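Local structure of 3-carboxy-cis,cis-muconate cycloisomerase (Acinetobacter calcoaceticus, 1Q5N) at residues Tyr137-Ala140 and Leu141-Gln145; Gly167-Leu170 and Ala171-Ala174. The protein is a mostly helical enzyme of the cycloisomerase type, built on the fold of the fumarase/aspartase superfamily and assembled from four protein chains. All blocks are in the same frame, centred on the assembly; numbering follows the deposited sequence.

Interaction 1. Residues Tyr137-Ala140 and Leu141-Gln145; sequences YETA and LSQAQ
Y137 and L141 meet one turn apart on helix 110-146, an i to i+4 CH-pi contact on one of the long helices of the fumarase/aspartase-type fold. The methyl CD1 of L141 sits over the middle of the Y137 ring, 3.8 Å from the ring centroid and only 9° off the normal, and the other branch, CD2, is above the same face but out past the rim, 4.0 Å from Y137 CE1. With CG opposite its own N (chi1 180°), the tyrosine ring is brought round to face the leucine that follows it on the next turn. On the leucine, chi1 of -70° keeps CG close to the backbone N and only 3.3 Å from Y137 O, the same carbonyl that accepts the L141 N-H at 2.8 Å. Beyond this pair, K178 and L181 of helix 166-191 touch the tyrosine, while V445 and L446 of helix 438-447 pack on the leucine.

Three further regular i to i+4 bonds continue the helix, from S142 N, Q143 N and A144 N to the carbonyls of E138, T139 and A140. The polar groups on the side toward helix 323-351 find partners: T139 OG1 is hydrogen-bonded to Q135 O, and Q143 turns its amide away from the turn, with NE2 hydrogen-bonded to L349 O. Between these two residues the side-chain touch is loose, CG2 of T139 lying 4.4 Å from CG of Q143, but the same CG comes within 3.3 Å of T139 O.

Interaction 2. Residues Gly167-Leu170 and Ala171-Ala174; sequences GHKL and ARWA
K169 NZ, 4.5 Å from R172 NH1, is gripped from the second subunit by a salt bridge to E318 OE2 and a hydrogen bond to H317 ND1, both of that subunit; D257 OD2 of the same chain adds a long, weak ion pair. The two long side chains run alongside each other in the same direction, and E318 OE2 of the second subunit bridges to R172 NH1 as well, probably offsetting the two positive charges. R172 NH2 also pairs with E233 of the second subunit. A bend at chi3 (51°) swings the guanidinium toward K169, where NH1 comes 4.0 Å from K169 CG. Nearer its root the arginine crosses H168: the methylene CD lies over one face of the imidazole, toward the rim and 4.2 Å from the ring centroid, a CH-pi contact, while NE2 of that ring is hydrogen-bonded to Q441.

One step round the helix, K169 O takes the backbone N-H of W173 at 3.0 Å and is also overlain by the tryptophan's own indole, whose plane lies 3.2 Å from it, with the oxygen offset toward the ring rim. A chi1 of -58° holds W173 CG near its backbone N, and this leaves the indole over the preceding turn, with CG 3.3 Å from K169 O. The benzo part of the same ring is met obliquely by a leucine methyl, L170 CD2 approaching W173 CE3 to 3.8 Å. The indole NE1 is buried and has no hydrogen-bond partner in the model; M254 and D257 of helix 235-261 pack on this side chain. Helix 166-191 thus turns K169 and R172 to the second subunit while L170 and A174 pack on helix 110-146, consistent with a long interface helix of the fumarase/aspartase superfamily fold.

Overall arrangement
Following the chain, interaction 1 lies near the C-terminal end of helix 110-146. The short antiparallel strands 151-156, 159-161 and 163-165 then lead into helix 166-191, whose first turns carry interaction 2. Each contact spans a single stretch of helix, so neither closes a long loop, and in series they neither nest nor cross. The helices pack antiparallel, with the centres of the two contacts about 8 Å apart: Y137 CD1 meets A174 O at 3.3 Å, while A144 CA rests 3.7 Å from L170 CB. Interaction 1 adds helix 323-351, interaction 2 adds helix 235-261 and the second subunit, and helix 438-447 packs against both.

Interaction 1. Residues Tyr137-Ala140 and Leu141-Gln145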
ATOM      1  N   TYR A 137      11.047 -26.664   3.026  1.00 29.25           N
ATOM      2  CA  TYR A 137      12.346 -26.707   3.719  1.00 30.62           C
ATOM      3  C   TYR A 137      13.116 -28.034   3.441  1.00 34.01           C
ATOM      4  O   TYR A 137      14.285 -28.034   3.030  1.00 34.63           O
ATOM      5  CB  TYR A 137      12.109 -26.551   5.201  1.00 28.12           C
ATOM      6  CG  TYR A 137      13.351 -26.578   6.074  1.00 29.97           C
ATOM      7  CD1 TYR A 137      14.458 -25.792   5.771  1.00 28.91           C
ATOM      8  CD2 TYR A 137      13.354 -27.289   7.284  1.00 30.55           C
ATOM      9  CE1 TYR A 137      15.506 -25.683   6.627  1.00 30.26           C
ATOM     10  CE2 TYR A 137      14.418 -27.189   8.177  1.00 32.29           C
ATOM     11  CZ  TYR A 137      15.482 -26.385   7.854  1.00 33.36           C
ATOM     12  OH  TYR A 137      16.497 -26.219   8.776  1.00 35.07           O
ATOM     13  N   GLU A 138      12.433 -29.150   3.661  1.00 35.74           N
ATOM     14  CA  GLU A 138      12.994 -30.481   3.460  1.00 38.13           C
ATOM     15  C   GLU A 138      13.482 -30.648   2.042  1.00 36.88           C
ATOM     16  O   GLU A 138      14.642 -31.043   1.823  1.00 33.97           O
ATOM     17  CB  GLU A 138      11.953 -31.562   3.774  1.00 39.12           C
ATOM     18  CG  GLU A 138      11.901 -31.763   5.270  1.00 47.60           C
ATOM     19  CD  GLU A 138      10.793 -32.702   5.719  1.00 52.41           C
ATOM     20  OE1 GLU A 138       9.958 -33.144   4.877  1.00 55.71           O
ATOM     21  OE2 GLU A 138      10.758 -32.979   6.934  1.00 55.18           O
ATOM     22  N   THR A 139      12.589 -30.367   1.098  1.00 35.35           N
ATOM     23  CA  THR A 139      12.943 -30.455  -0.300  1.00 35.83           C
ATOM     24  C   THR A 139      14.128 -29.488  -0.638  1.00 36.20           C
ATOM     25  O   THR A 139      15.076 -29.891  -1.315  1.00 36.76           O
ATOM     26  CB  THR A 139      11.722 -30.168  -1.159  1.00 37.28           C
ATOM     27  OG1 THR A 139      10.660 -31.036  -0.746  1.00 39.43           O
ATOM     28  CG2 THR A 139      12.015 -30.394  -2.619  1.00 35.54           C
ATOM     29  N   ALA A 140      14.135 -28.254  -0.132  1.00 34.72           N
ATOM     30  CA  ALA A 140      15.252 -27.388  -0.494  1.00 34.21           C
ATOM     31  C   ALA A 140      16.555 -27.940   0.093  1.00 34.73           C
ATOM     32  O   ALA A 140      17.591 -27.876  -0.562  1.00 34.35           O
ATOM     33  CB  ALA A 140      15.029 -25.948  -0.019  1.00 29.77           C
ATOM     34  N   LEU A 141      16.513 -28.473   1.321  1.00 34.97           N
ATOM     35  CA  LEU A 141      17.736 -29.004   1.926  1.00 35.72           C
ATOM     36  C   LEU A 141      18.260 -30.184   1.083  1.00 35.78           C
ATOM     37  O   LEU A 141      19.429 -30.281   0.811  1.00 36.12           O
ATOM     38  CB  LEU A 141      17.488 -29.496   3.346  1.00 36.26           C
ATOM     39  CG  LEU A 141      17.197 -28.535   4.496  1.00 38.07           C
ATOM     40  CD1 LEU A 141      16.604 -29.364   5.650  1.00 38.56           C
ATOM     41  CD2 LEU A 141      18.455 -27.794   4.930  1.00 37.65           C
ATOM     42  N   SER A 142      17.378 -31.068   0.662  1.00 36.15           N
ATOM     43  CA  SER A 142      17.777 -32.223  -0.118  1.00 37.40           C
ATOM     44  C   SER A 142      18.403 -31.842  -1.487  1.00 37.19           C
ATOM     45  O   SER A 142      19.423 -32.405  -1.889  1.00 36.96           O
ATOM     46  CB  SER A 142      16.559 -33.122  -0.281  1.00 36.95           C
ATOM     47  OG  SER A 142      16.701 -33.920  -1.430  1.00 44.82           O
ATOM     48  N   GLN A 143      17.811 -30.861  -2.179  1.00 37.07           N
ATOM     49  CA  GLN A 143      18.318 -30.405  -3.466  1.00 35.23           C
ATOM     50  C   GLN A 143      19.601 -29.648  -3.257  1.00 34.30           C
ATOM     51  O   GLN A 143      20.493 -29.701  -4.085  1.00 33.59           O
ATOM     52  CB  GLN A 143      17.279 -29.500  -4.139  1.00 35.49           C
ATOM     53  CG  GLN A 143      16.014 -30.262  -4.427  1.00 34.81           C
ATOM     54  CD  GLN A 143      16.079 -31.020  -5.744  1.00 37.25           C
ATOM     55  OE1 GLN A 143      17.058 -31.732  -6.032  1.00 35.80           O
ATOM     56  NE2 GLN A 143      15.029 -30.868  -6.559  1.00 34.03           N
ATOM     57  N   ALA A 144      19.714 -28.940  -2.146  1.00 34.53           N
ATOM     58  CA  ALA A 144      20.939 -28.191  -1.902  1.00 36.11           C
ATOM     59  C   ALA A 144      22.134 -29.128  -1.855  1.00 38.60           C
ATOM     60  O   ALA A 144      23.237 -28.796  -2.320  1.00 38.70           O
ATOM     61  CB  ALA A 144      20.849 -27.409  -0.584  1.00 35.69           C
ATOM     62  N   GLN A 145      21.908 -30.288  -1.245  1.00 39.46           N
ATOM     63  CA  GLN A 145      22.913 -31.344  -1.082  1.00 41.77           C
ATOM     64  C   GLN A 145      23.237 -31.971  -2.454  1.00 38.92           C
ATOM     65  O   GLN A 145      24.388 -32.140  -2.804  1.00 37.87           O
ATOM     66  CB  GLN A 145      22.330 -32.400  -0.119  1.00 46.96           C
ATOM     67  CG  GLN A 145      23.207 -33.556   0.321  1.00 55.08           C
ATOM     68  CD  GLN A 145      22.677 -34.163   1.656  1.00 60.74           C
ATOM     69  OE1 GLN A 145      21.516 -34.638   1.747  1.00 62.65           O
ATOM     70  NE2 GLN A 145      23.519 -34.120   2.699  1.00 62.50           N
TER

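Interaction 2. Residues Gly167-Leu170 and Ala171-Ala174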
ATOM      1  N   GLY A 167      23.701 -25.245  -5.368  1.00 32.94           N
ATOM      2  CA  GLY A 167      23.432 -25.667  -4.007  1.00 31.50           C
ATOM      3  C   GLY A 167      23.490 -24.485  -3.055  1.00 31.71           C
ATOM      4  O   GLY A 167      22.788 -24.466  -2.043  1.00 32.03           O
ATOM      5  N   HIS A 168      24.344 -23.501  -3.322  1.00 30.78           N
ATOM      6  CA  HIS A 168      24.374 -22.370  -2.403  1.00 30.11           C
ATOM      7  C   HIS A 168      23.019 -21.541  -2.461  1.00 31.58           C
ATOM      8  O   HIS A 168      22.513 -21.132  -1.426  1.00 30.17           O
ATOM      9  CB  HIS A 168      25.550 -21.481  -2.706  1.00 29.58           C
ATOM     10  CG  HIS A 168      25.810 -20.470  -1.636  1.00 29.49           C
ATOM     11  ND1 HIS A 168      26.084 -19.155  -1.915  1.00 28.23           N
ATOM     12  CD2 HIS A 168      25.899 -20.600  -0.288  1.00 29.00           C
ATOM     13  CE1 HIS A 168      26.339 -18.511  -0.788  1.00 30.40           C
ATOM     14  NE2 HIS A 168      26.233 -19.365   0.216  1.00 29.24           N
ATOM     15  N   LYS A 169      22.461 -21.302  -3.654  1.00 29.60           N
ATOM     16  CA  LYS A 169      21.166 -20.624  -3.740  1.00 30.28           C
ATOM     17  C   LYS A 169      20.123 -21.443  -2.951  1.00 31.62           C
ATOM     18  O   LYS A 169      19.332 -20.885  -2.173  1.00 30.54           O
ATOM     19  CB  LYS A 169      20.676 -20.539  -5.195  1.00 30.10           C
ATOM     20  CG  LYS A 169      21.375 -19.550  -6.091  1.00 29.98           C
ATOM     21  CD  LYS A 169      20.658 -19.531  -7.425  1.00 32.18           C
ATOM     22  CE  LYS A 169      21.051 -18.332  -8.281  1.00 32.15           C
ATOM     23  NZ  LYS A 169      20.671 -17.000  -7.720  1.00 30.69           N
ATOM     24  N   LEU A 170      20.132 -22.769  -3.147  1.00 31.89           N
ATOM     25  CA  LEU A 170      19.184 -23.652  -2.464  1.00 33.21           C
ATOM     26  C   LEU A 170      19.361 -23.624  -0.936  1.00 34.20           C
ATOM     27  O   LEU A 170      18.358 -23.645  -0.186  1.00 33.43           O
ATOM     28  CB  LEU A 170      19.304 -25.088  -2.993  1.00 33.42           C
ATOM     29  CG  LEU A 170      18.752 -25.207  -4.429  1.00 34.64           C
ATOM     30  CD1 LEU A 170      19.251 -26.496  -5.121  1.00 35.09           C
ATOM     31  CD2 LEU A 170      17.258 -25.217  -4.336  1.00 34.48           C
ATOM     32  N   ALA A 171      20.612 -23.541  -0.470  1.00 31.22           N
ATOM     33  CA  ALA A 171      20.832 -23.493   0.972  1.00 31.86           C
ATOM     34  C   ALA A 171      20.299 -22.159   1.529  1.00 33.16           C
ATOM     35  O   ALA A 171      19.717 -22.120   2.625  1.00 33.40           O
ATOM     36  CB  ALA A 171      22.335 -23.672   1.302  1.00 30.05           C
ATOM     37  N   ARG A 172      20.510 -21.073   0.776  1.00 32.19           N
ATOM     38  CA  ARG A 172      20.026 -19.758   1.183  1.00 32.00           C
ATOM     39  C   ARG A 172      18.462 -19.800   1.335  1.00 31.77           C
ATOM     40  O   ARG A 172      17.908 -19.303   2.320  1.00 32.54           O
ATOM     41  CB  ARG A 172      20.465 -18.697   0.153  1.00 28.66           C
ATOM     42  CG  ARG A 172      21.910 -18.234   0.318  1.00 28.38           C
ATOM     43  CD  ARG A 172      22.442 -17.582  -0.981  1.00 28.58           C
ATOM     44  NE  ARG A 172      21.538 -16.534  -1.491  1.00 28.89           N
ATOM     45  CZ  ARG A 172      21.541 -16.094  -2.746  1.00 30.34           C
ATOM     46  NH1 ARG A 172      22.405 -16.595  -3.612  1.00 28.68           N
ATOM     47  NH2 ARG A 172      20.652 -15.181  -3.148  1.00 29.08           N
ATOM     48  N   TRP A 173      17.778 -20.438   0.385  1.00 31.49           N
ATOM     49  CA  TRP A 173      16.331 -20.542   0.446  1.00 32.24           C
ATOM     50  C   TRP A 173      15.856 -21.423   1.615  1.00 31.96           C
ATOM     51  O   TRP A 173      14.835 -21.121   2.296  1.00 33.00           O
ATOM     52  CB  TRP A 173      15.770 -21.074  -0.890  1.00 30.47           C
ATOM     53  CG  TRP A 173      16.140 -20.222  -2.044  1.00 33.44           C
ATOM     54  CD1 TRP A 173      16.541 -18.912  -2.000  1.00 34.68           C
ATOM     55  CD2 TRP A 173      16.073 -20.569  -3.432  1.00 32.13           C
ATOM     56  NE1 TRP A 173      16.713 -18.435  -3.264  1.00 35.59           N
ATOM     57  CE2 TRP A 173      16.438 -19.429  -4.161  1.00 32.42           C
ATOM     58  CE3 TRP A 173      15.732 -21.742  -4.122  1.00 34.27           C
ATOM     59  CZ2 TRP A 173      16.486 -19.406  -5.559  1.00 34.77           C
ATOM     60  CZ3 TRP A 173      15.770 -21.727  -5.532  1.00 36.19           C
ATOM     61  CH2 TRP A 173      16.143 -20.562  -6.230  1.00 35.19           C
ATOM     62  N   ALA A 174      16.596 -22.506   1.844  1.00 32.25           N
ATOM     63  CA  ALA A 174      16.279 -23.439   2.908  1.00 31.02           C
ATOM     64  C   ALA A 174      16.342 -22.716   4.243  1.00 30.55           C
ATOM     65  O   ALA A 174      15.420 -22.772   5.045  1.00 30.70           O
ATOM     66  CB  ALA A 174      17.267 -24.635   2.898  1.00 31.47           C
TER